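Local structure of Aureochrome1-like protein (Ochromonas danica, 6I20) at residues 76-81 with 98-103; 18-23 with 111-116; 28-33 with 51-56. The protein probably senses blue light through a flavin mononucleotide bound in a PAS domain of the LOV type, as aureochromes do. One frame throughout, in Å; residues are numbered along the deposited sequence.

From the N terminus, strand 18-21 opens the longest loop, which closes only when 111-116 comes in beside it as contact 2. Both other contacts nest inside that loop. Contact 3 closes first, when the turn at 51-56 folds back onto 28-33, the outer strand 30-33 and its lead-in. Contact 1 then follows in series, joining 76-81 to 98-103 as the two arms of a hairpin, and the two loops do not cross. In the sheet, contact 2 joins strand 18-21, with 30-33 outside it, to the middle strand 109-119, beyond which lies the hairpin of contact 1. All three contacts touch the flavin, while contacts 1 and 3 stay about 7 Å apart at their nearest atoms.

Contact 1: 76-81 with 98-103; sequences GEDTTV and FIAALR. With FMN (flavin mononucleotide), chain E.
T79 and I99 form an antiparallel hydrogen-bonded pair near the open end of the hairpin made by strands 79-86 and 92-103, along the outer edge of the PAS sheet. T79 N gives its hydrogen to I99 O at 3.0 Å. The return bond, I99 N to T79 O at 2.9 Å, is the straighter one, with 163° at the hydrogen. One step further, T80 faces F98 in a non-hydrogen-bonded pair.

Just before the strand, D78 turns its carboxylate to the partner strand. Its CG is anti to its own carbonyl carbon (chi1 -72°), and OD1 comes to 3.3 Å from A100 CB. The other oxygen, OD2, meets the F98 ring at its edge, 4.1 Å from CE1, with the carboxylate and ring planes at a right angle.

Waters extend the grip past the last paired residues. One of them donates to D78 OD1 at 2.9 Å and to A101 O at 2.7 Å, and a second accepts from A101 N. R103 NH2 donates to a third water that also bonds G76 O, while NH1 of the same guanidinium bonds G107 O. On the inner side, I99, in the conformer described (one of two), puts CD1 3.6 Å from flavin C9, and also packs on V69 and L73 of helix 63-75.

The chemistry changes along the contact: direct backbone bonds set the register at T79, whereas toward D78 and G76 water carries most of the polar linkage. With D78 OD1 and R103 NH2 6.4 Å apart, any attraction between these opposite charges is likely to be modest.

Contact 2: 18-23 with 111-116; sequences FVISDP and NYLGVQ. With FMN (flavin mononucleotide), chain E.
N111 reaches across to S21, its ND2 donating to S21 O at 2.9 Å with the acceptor lying in the amide plane. Its OD1 is taken by Y5 OH, and a water joins ND2 to OD2 of D22, whose OD1 bonds S24. Y112 N binds the same S21 O at 3.1 Å from the opposite face of that carbonyl, so two donors grip one oxygen; in return S21 N donates to Y112 O. The Y112 ring has S21 OG at its edge, an oxygen also bonded to N28, and meets the proline obliquely, P23 CG lying 3.7 Å from CE2.

L113 turns to the other side of the sheet, where its CD1 meets CD2 of F18 at 4.0 Å. G114 and V19 exchange a pair of backbone bonds, V19 N to G114 O being 2.9 Å. A side chain on G114 would run into the flavin: a CB there would clash with C6, the atom that V19 CG2 packs on at 3.6 Å. V115 sets CG2 beside CB of F18.

Q116 bends at chi2 (82°), and its NE2 donates to flavin O4 at 3.0 Å and, weakly, to N5. Such a glutamine, on a central strand of the antiparallel PAS sheet and bonded to the O4 and N5 edge of the isoalloxazine, is a hallmark of LOV domains, in which it is thought to relay the flavin's chemistry to the sheet.

Contact 3: 28-33 with 51-56; sequences NPIVYA and RNCRFL. With FMN (flavin mononucleotide), chain E.
The F55 ring takes I30 CD1 at its edge, 4.0 Å from CE2; C53 O lies over one face, offset toward the rim, and Y43 stacks on it edge-to-face. The R54 guanidinium has N52 OD1 above the centre of one face and the FMN phosphate at its edge, with NH2 donating to O1P at 2.7 Å and NH1 in a salt bridge with D27.

Between the backbones, I30 N donates to R51 O at 2.9 Å, nearly straight (174°) but from above the carbonyl plane. I30 CD1 also packs on C53 SG. The run NCRFLQ from N52 matches the LOV motif around the flavin-reactive cysteine of relatives. C53, modelled in two conformers, has SG 3.6 Å from flavin C4A in the one described, consistent with the cysteinyl adduct that LOV domains form in light.

N52 CG is anti to its backbone N (chi1 -175°), and OD1 accepts from R54 N at 2.9 Å, an Asx turn, and from FMN O2' at 2.8 Å. ND2 donates to D27 O. An alanine here would probably leave O2' without this acceptor and R54 N without its side-chain acceptor, loosening the turn that carries C53. A water donates to N28 O and to FMN O2' and accepts from C53 N, while N28 ND2 lies 3.5 Å from flavin C8M and its OD1 bonds S21 OG.

Contact 1: 76-81 with 98-103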
# COMPACT_ATOMS: atom_id res chain seq x y z
N GLY A 76 3.76 6.13 -13.82
CA GLY A 76 3.46 7.30 -13.01
C GLY A 76 1.98 7.64 -12.92
O GLY A 76 1.60 8.79 -13.00
N GLU A 77 1.13 6.65 -12.73
CA GLU A 77 -0.31 6.88 -12.59
C GLU A 77 -0.80 6.38 -11.24
O GLU A 77 -0.41 5.26 -10.85
CB GLU A 77 -1.05 6.13 -13.70
CG GLU A 77 -0.59 6.43 -15.12
CD GLU A 77 -1.41 5.69 -16.15
OE1 GLU A 77 -0.97 4.59 -16.62
OE2 GLU A 77 -2.52 6.17 -16.46
N ASP A 78 -1.60 7.19 -10.53
CA ASP A 78 -2.31 6.77 -9.29
C ASP A 78 -3.15 5.55 -9.63
O ASP A 78 -3.80 5.52 -10.72
CB ASP A 78 -3.35 7.77 -8.77
CG ASP A 78 -2.78 9.03 -8.16
OD1 ASP A 78 -1.57 9.20 -8.06
OD2 ASP A 78 -3.63 9.85 -7.74
N THR A 79 -3.35 4.67 -8.66
CA THR A 79 -3.90 3.38 -8.99
C THR A 79 -4.69 2.79 -7.83
O THR A 79 -4.30 2.94 -6.68
CB THR A 79 -2.71 2.47 -9.38
OG1 THR A 79 -2.01 3.09 -10.46
CG2 THR A 79 -3.19 1.13 -9.81
N THR A 80 -5.81 2.14 -8.15
CA THR A 80 -6.62 1.42 -7.19
C THR A 80 -6.70 -0.03 -7.66
O THR A 80 -7.07 -0.30 -8.81
CB THR A 80 -8.06 1.96 -7.16
OG1 THR A 80 -8.04 3.37 -6.96
CG2 THR A 80 -8.87 1.32 -6.05
N VAL A 81 -6.40 -0.95 -6.75
CA VAL A 81 -6.61 -2.39 -7.03
C VAL A 81 -7.28 -3.01 -5.81
O VAL A 81 -7.22 -2.47 -4.68
CB VAL A 81 -5.33 -3.21 -7.36
CG1 VAL A 81 -4.65 -2.70 -8.61
CG2 VAL A 81 -4.40 -3.24 -6.17
N PHE A 98 -4.79 1.72 -2.60
CA PHE A 98 -4.56 2.95 -3.39
C PHE A 98 -3.08 3.29 -3.32
O PHE A 98 -2.53 3.37 -2.21
CB PHE A 98 -5.34 4.09 -2.71
CG PHE A 98 -4.98 5.49 -3.19
CD1 PHE A 98 -5.07 5.82 -4.52
CD2 PHE A 98 -4.56 6.45 -2.30
CE1 PHE A 98 -4.77 7.12 -4.94
CE2 PHE A 98 -4.29 7.73 -2.71
CZ PHE A 98 -4.36 8.05 -4.03
N ILE A 99 -2.45 3.52 -4.47
CA ILE A 99 -1.05 3.94 -4.48
C ILE A 99 -0.94 5.20 -5.32
O ILE A 99 -1.50 5.30 -6.41
CB ILE A 99 -0.09 2.82 -4.98
CG1 ILE A 99 -0.26 1.58 -4.11
CG2 ILE A 99 1.37 3.27 -4.93
CD1 ILE A 99 0.45 0.35 -4.68
N ALA A 100 -0.22 6.17 -4.76
CA ALA A 100 -0.04 7.47 -5.41
C ALA A 100 1.37 7.99 -5.21
O ALA A 100 1.99 7.80 -4.18
CB ALA A 100 -1.01 8.49 -4.85
N ALA A 101 1.85 8.70 -6.23
CA ALA A 101 3.10 9.42 -6.12
C ALA A 101 2.95 10.66 -5.23
O ALA A 101 1.96 11.39 -5.34
CB ALA A 101 3.59 9.84 -7.47
N LEU A 102 3.94 10.89 -4.39
CA LEU A 102 4.13 12.13 -3.63
C LEU A 102 5.26 12.88 -4.28
O LEU A 102 6.39 12.39 -4.35
CB LEU A 102 4.40 11.81 -2.17
CG LEU A 102 3.32 11.02 -1.42
CD1 LEU A 102 3.83 10.56 -0.07
CD2 LEU A 102 2.08 11.82 -1.26
N ARG A 103 5.00 14.08 -4.77
CA ARG A 103 5.89 14.82 -5.61
C ARG A 103 6.45 16.05 -4.94
O ARG A 103 5.79 16.65 -4.04
CB ARG A 103 5.20 15.26 -6.90
CG ARG A 103 4.72 14.13 -7.76
CD ARG A 103 3.98 14.59 -8.99
NE ARG A 103 3.46 13.42 -9.68
CZ ARG A 103 4.12 12.69 -10.58
NH1 ARG A 103 5.33 13.02 -11.01
NH2 ARG A 103 3.54 11.59 -11.09
N1 FMN E . 1.19 -4.69 -2.28
C2 FMN E . 0.28 -5.37 -1.55
O2 FMN E . 0.01 -6.55 -1.87
N3 FMN E . -0.35 -4.84 -0.47
C4 FMN E . -0.13 -3.55 -0.06
O4 FMN E . -0.78 -3.07 0.90
C4A FMN E . 0.85 -2.81 -0.78
N5 FMN E . 1.15 -1.52 -0.40
C5A FMN E . 2.02 -0.83 -1.17
C6 FMN E . 2.34 0.51 -0.83
C7 FMN E . 3.21 1.25 -1.57
C7M FMN E . 3.50 2.72 -1.19
C8 FMN E . 3.85 0.69 -2.72
C8M FMN E . 4.80 1.50 -3.55
C9 FMN E . 3.56 -0.61 -3.07
C9A FMN E . 2.66 -1.38 -2.35
N10 FMN E . 2.41 -2.74 -2.68
C10 FMN E . 1.48 -3.42 -1.95
C1' FMN E . 2.94 -3.33 -3.90
C2' FMN E . 4.30 -4.02 -3.79
O2' FMN E . 5.11 -3.27 -2.86
C3' FMN E . 4.98 -4.02 -5.15
O3' FMN E . 5.08 -2.69 -5.69
C4' FMN E . 4.34 -4.92 -6.17
O4' FMN E . 4.22 -6.23 -5.60
C5' FMN E . 5.24 -5.03 -7.45
O5' FMN E . 6.66 -5.06 -7.08
P FMN E . 7.67 -5.77 -8.12
O1P FMN E . 9.00 -5.76 -7.48
O2P FMN E . 7.14 -7.13 -8.34
O3P FMN E . 7.57 -4.90 -9.36
O HOH W 1 1.04 10.56 -10.34
O HOH W 2 -0.22 11.50 -7.00
O HOH W 3 0.63 8.57 -8.82

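Contact 2: 18-23 with 111-116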
# COMPACT_ATOMS: atom_id res chain seq x y z
N PHE A 18 -1.85 3.11 6.28
CA PHE A 18 -1.06 3.51 5.15
C PHE A 18 0.41 3.27 5.43
O PHE A 18 0.83 3.14 6.58
CB PHE A 18 -1.33 4.99 4.78
CG PHE A 18 -0.83 5.98 5.80
CD1 PHE A 18 -1.63 6.31 6.90
CD2 PHE A 18 0.46 6.52 5.73
CE1 PHE A 18 -1.18 7.20 7.87
CE2 PHE A 18 0.91 7.40 6.72
CZ PHE A 18 0.10 7.70 7.80
N VAL A 19 1.16 3.28 4.32
CA VAL A 19 2.61 3.26 4.33
C VAL A 19 3.14 4.26 3.33
O VAL A 19 2.43 4.67 2.40
CB VAL A 19 3.21 1.86 3.99
CG1 VAL A 19 2.75 0.83 5.00
CG2 VAL A 19 2.87 1.44 2.60
N ILE A 20 4.39 4.66 3.54
CA ILE A 20 5.15 5.50 2.61
C ILE A 20 6.39 4.69 2.20
O ILE A 20 7.08 4.15 3.08
CB ILE A 20 5.61 6.81 3.31
CG1 ILE A 20 4.42 7.50 3.99
CG2 ILE A 20 6.28 7.71 2.30
CD1 ILE A 20 3.33 7.88 3.03
N SER A 21 6.67 4.64 0.89
CA SER A 21 7.87 3.96 0.39
C SER A 21 8.82 4.98 -0.22
O SER A 21 8.42 6.13 -0.51
CB SER A 21 7.55 2.89 -0.65
OG SER A 21 7.25 3.48 -1.93
N ASP A 22 10.06 4.59 -0.41
CA ASP A 22 11.09 5.43 -1.01
C ASP A 22 11.74 4.73 -2.19
O ASP A 22 12.57 3.84 -2.00
CB ASP A 22 12.15 5.83 0.03
CG ASP A 22 13.18 6.84 -0.50
OD1 ASP A 22 13.34 6.99 -1.73
OD2 ASP A 22 13.86 7.48 0.34
N PRO A 23 11.41 5.14 -3.43
CA PRO A 23 11.92 4.43 -4.59
C PRO A 23 13.40 4.62 -4.87
O PRO A 23 13.95 3.90 -5.69
CB PRO A 23 11.07 4.96 -5.73
CG PRO A 23 10.70 6.35 -5.28
CD PRO A 23 10.49 6.24 -3.80
N ASN A 111 8.36 10.09 -3.00
CA ASN A 111 7.90 8.95 -2.22
C ASN A 111 6.64 8.40 -2.87
O ASN A 111 5.99 9.09 -3.69
CB ASN A 111 7.58 9.32 -0.75
CG ASN A 111 8.80 9.67 0.07
OD1 ASN A 111 9.04 10.85 0.38
ND2 ASN A 111 9.58 8.66 0.46
N TYR A 112 6.24 7.18 -2.49
CA TYR A 112 4.90 6.70 -2.79
C TYR A 112 4.10 6.52 -1.53
O TYR A 112 4.64 6.13 -0.49
CB TYR A 112 4.94 5.36 -3.54
CG TYR A 112 5.53 5.47 -4.91
CD1 TYR A 112 4.78 5.94 -5.97
CD2 TYR A 112 6.82 5.06 -5.18
CE1 TYR A 112 5.34 6.07 -7.23
CE2 TYR A 112 7.37 5.18 -6.44
CZ TYR A 112 6.64 5.69 -7.47
OH TYR A 112 7.22 5.80 -8.73
N LEU A 113 2.80 6.83 -1.63
CA LEU A 113 1.85 6.61 -0.58
C LEU A 113 1.02 5.40 -0.95
O LEU A 113 0.54 5.31 -2.08
CB LEU A 113 0.92 7.83 -0.49
CG LEU A 113 -0.29 7.72 0.44
CD1 LEU A 113 0.16 7.56 1.87
CD2 LEU A 113 -1.18 8.94 0.26
N GLY A 114 0.80 4.50 0.01
CA GLY A 114 -0.13 3.40 -0.19
C GLY A 114 -1.11 3.36 0.95
O GLY A 114 -0.72 3.41 2.11
N VAL A 115 -2.39 3.35 0.62
CA VAL A 115 -3.46 3.33 1.61
C VAL A 115 -4.26 2.05 1.47
O VAL A 115 -4.75 1.76 0.37
CB VAL A 115 -4.40 4.57 1.45
CG1 VAL A 115 -5.54 4.51 2.47
CG2 VAL A 115 -3.60 5.88 1.53
N GLN A 116 -4.38 1.29 2.55
CA GLN A 116 -5.02 -0.02 2.52
C GLN A 116 -6.39 0.07 3.20
O GLN A 116 -6.52 0.60 4.29
CB GLN A 116 -4.18 -1.05 3.27
CG GLN A 116 -2.82 -1.28 2.66
CD GLN A 116 -1.73 -0.30 3.01
OE1 GLN A 116 -1.85 0.51 3.95
NE2 GLN A 116 -0.58 -0.39 2.28
N1 FMN E . 1.19 -4.69 -2.28
C2 FMN E . 0.28 -5.37 -1.55
O2 FMN E . 0.01 -6.55 -1.87
N3 FMN E . -0.35 -4.84 -0.47
C4 FMN E . -0.13 -3.55 -0.06
O4 FMN E . -0.78 -3.07 0.90
C4A FMN E . 0.85 -2.81 -0.78
N5 FMN E . 1.15 -1.52 -0.40
C5A FMN E . 2.02 -0.83 -1.17
C6 FMN E . 2.34 0.51 -0.83
C7 FMN E . 3.21 1.25 -1.57
C7M FMN E . 3.50 2.72 -1.19
C8 FMN E . 3.85 0.69 -2.72
C8M FMN E . 4.80 1.50 -3.55
C9 FMN E . 3.56 -0.61 -3.07
C9A FMN E . 2.66 -1.38 -2.35
N10 FMN E . 2.41 -2.74 -2.68
C10 FMN E . 1.48 -3.42 -1.95
C1' FMN E . 2.94 -3.33 -3.90
C2' FMN E . 4.30 -4.02 -3.79
O2' FMN E . 5.11 -3.27 -2.86
C3' FMN E . 4.98 -4.02 -5.15
O3' FMN E . 5.08 -2.69 -5.69
C4' FMN E . 4.34 -4.92 -6.17
O4' FMN E . 4.22 -6.23 -5.60
C5' FMN E . 5.24 -5.03 -7.45
O5' FMN E . 6.66 -5.06 -7.08
P FMN E . 7.67 -5.77 -8.12
O1P FMN E . 9.00 -5.76 -7.48
O2P FMN E . 7.14 -7.13 -8.34
O3P FMN E . 7.57 -4.90 -9.36
O HOH W 4 12.12 8.84 2.06

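Contact 3: 28-33 with 51-56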
# COMPACT_ATOMS: atom_id res chain seq x y z
N ASN A 28 12.48 -0.21 -3.28
CA ASN A 28 11.35 0.65 -2.94
C ASN A 28 10.68 0.27 -1.62
O ASN A 28 9.45 0.01 -1.57
CB ASN A 28 10.33 0.63 -4.10
CG ASN A 28 9.25 1.68 -3.98
OD1 ASN A 28 9.43 2.73 -3.36
ND2 ASN A 28 8.11 1.38 -4.57
N PRO A 29 11.47 0.26 -0.54
CA PRO A 29 10.94 -0.19 0.73
C PRO A 29 10.11 0.84 1.49
O PRO A 29 10.21 2.06 1.24
CB PRO A 29 12.19 -0.47 1.51
CG PRO A 29 13.14 0.58 1.05
CD PRO A 29 12.87 0.65 -0.42
N ILE A 30 9.38 0.34 2.45
CA ILE A 30 8.61 1.15 3.38
C ILE A 30 9.57 1.95 4.27
O ILE A 30 10.49 1.39 4.89
CB ILE A 30 7.71 0.28 4.25
CG1 ILE A 30 6.68 -0.48 3.44
CG2 ILE A 30 7.04 1.08 5.35
CD1 ILE A 30 6.06 -1.62 4.26
N VAL A 31 9.32 3.27 4.37
CA VAL A 31 10.06 4.17 5.25
C VAL A 31 9.15 4.75 6.37
O VAL A 31 9.69 5.38 7.30
CB VAL A 31 10.80 5.32 4.52
CG1 VAL A 31 11.94 4.78 3.67
CG2 VAL A 31 9.82 6.17 3.72
N TYR A 32 7.85 4.51 6.32
CA TYR A 32 6.94 4.94 7.37
C TYR A 32 5.72 4.01 7.28
O TYR A 32 5.22 3.76 6.16
CB TYR A 32 6.47 6.41 7.16
CG TYR A 32 5.66 6.90 8.31
CD1 TYR A 32 4.28 6.69 8.35
CD2 TYR A 32 6.28 7.55 9.39
CE1 TYR A 32 3.52 7.09 9.47
CE2 TYR A 32 5.55 7.97 10.49
CZ TYR A 32 4.18 7.72 10.52
OH TYR A 32 3.47 8.15 11.64
N ALA A 33 5.23 3.53 8.41
CA ALA A 33 4.00 2.72 8.44
C ALA A 33 3.14 3.17 9.57
O ALA A 33 3.62 3.38 10.68
CB ALA A 33 4.32 1.23 8.61
N ARG A 51 11.40 -2.93 4.26
CA ARG A 51 10.88 -4.02 3.45
C ARG A 51 9.94 -3.51 2.37
O ARG A 51 9.20 -2.56 2.58
CB ARG A 51 10.11 -5.01 4.35
CG ARG A 51 10.97 -5.56 5.49
CD ARG A 51 11.93 -6.62 4.97
NE ARG A 51 11.29 -7.57 4.08
CZ ARG A 51 10.58 -8.65 4.44
NH1 ARG A 51 10.02 -9.35 3.51
NH2 ARG A 51 10.46 -9.04 5.71
N ASN A 52 9.98 -4.12 1.19
CA ASN A 52 8.96 -3.92 0.17
C ASN A 52 7.66 -4.55 0.63
O ASN A 52 7.66 -5.67 1.18
CB ASN A 52 9.42 -4.54 -1.15
CG ASN A 52 8.48 -4.25 -2.28
OD1 ASN A 52 7.41 -4.86 -2.35
ND2 ASN A 52 8.85 -3.31 -3.15
N CYS A 53 6.54 -3.90 0.36
CA CYS A 53 5.22 -4.34 0.84
C CYS A 53 4.69 -5.68 0.21
O CYS A 53 3.67 -6.21 0.66
CB CYS A 53 4.21 -3.18 0.69
SG CYS A 53 3.06 -2.99 2.06
N ARG A 54 5.42 -6.25 -0.75
CA ARG A 54 5.01 -7.50 -1.33
C ARG A 54 4.95 -8.63 -0.32
O ARG A 54 4.42 -9.70 -0.64
CB ARG A 54 5.90 -7.90 -2.51
CG ARG A 54 7.24 -8.45 -2.12
CD ARG A 54 8.02 -8.97 -3.32
NE ARG A 54 8.43 -7.93 -4.23
CZ ARG A 54 9.51 -7.17 -4.07
NH1 ARG A 54 10.32 -7.32 -3.04
NH2 ARG A 54 9.77 -6.21 -4.95
N PHE A 55 5.53 -8.47 0.87
CA PHE A 55 5.38 -9.49 1.91
C PHE A 55 3.95 -9.81 2.31
O PHE A 55 3.66 -10.83 2.94
CB PHE A 55 6.25 -9.20 3.17
CG PHE A 55 5.83 -7.97 3.95
CD1 PHE A 55 4.77 -8.01 4.83
CD2 PHE A 55 6.51 -6.77 3.80
CE1 PHE A 55 4.39 -6.88 5.52
CE2 PHE A 55 6.12 -5.63 4.48
CZ PHE A 55 5.04 -5.68 5.32
N LEU A 56 3.04 -8.91 1.94
CA LEU A 56 1.59 -9.14 2.14
C LEU A 56 0.96 -10.08 1.15
O LEU A 56 -0.18 -10.49 1.32
CB LEU A 56 0.85 -7.81 2.18
CG LEU A 56 1.20 -6.87 3.31
CD1 LEU A 56 0.39 -5.58 3.17
CD2 LEU A 56 0.95 -7.49 4.68
N1 FMN E . 1.19 -4.69 -2.28
C2 FMN E . 0.28 -5.37 -1.55
O2 FMN E . 0.01 -6.55 -1.87
N3 FMN E . -0.35 -4.84 -0.47
C4 FMN E . -0.13 -3.55 -0.06
O4 FMN E . -0.78 -3.07 0.90
C4A FMN E . 0.85 -2.81 -0.78
N5 FMN E . 1.15 -1.52 -0.40
C5A FMN E . 2.02 -0.83 -1.17
C6 FMN E . 2.34 0.51 -0.83
C7 FMN E . 3.21 1.25 -1.57
C7M FMN E . 3.50 2.72 -1.19
C8 FMN E . 3.85 0.69 -2.72
C8M FMN E . 4.80 1.50 -3.55
C9 FMN E . 3.56 -0.61 -3.07
C9A FMN E . 2.66 -1.38 -2.35
N10 FMN E . 2.41 -2.74 -2.68
C10 FMN E . 1.48 -3.42 -1.95
C1' FMN E . 2.94 -3.33 -3.90
C2' FMN E . 4.30 -4.02 -3.79
O2' FMN E . 5.11 -3.27 -2.86
C3' FMN E . 4.98 -4.02 -5.15
O3' FMN E . 5.08 -2.69 -5.69
C4' FMN E . 4.34 -4.92 -6.17
O4' FMN E . 4.22 -6.23 -5.60
C5' FMN E . 5.24 -5.03 -7.45
O5' FMN E . 6.66 -5.06 -7.08
P FMN E . 7.67 -5.77 -8.12
O1P FMN E . 9.00 -5.76 -7.48
O2P FMN E . 7.14 -7.13 -8.34
O3P FMN E . 7.57 -4.90 -9.36
O HOH W 5 6.91 -1.30 -1.12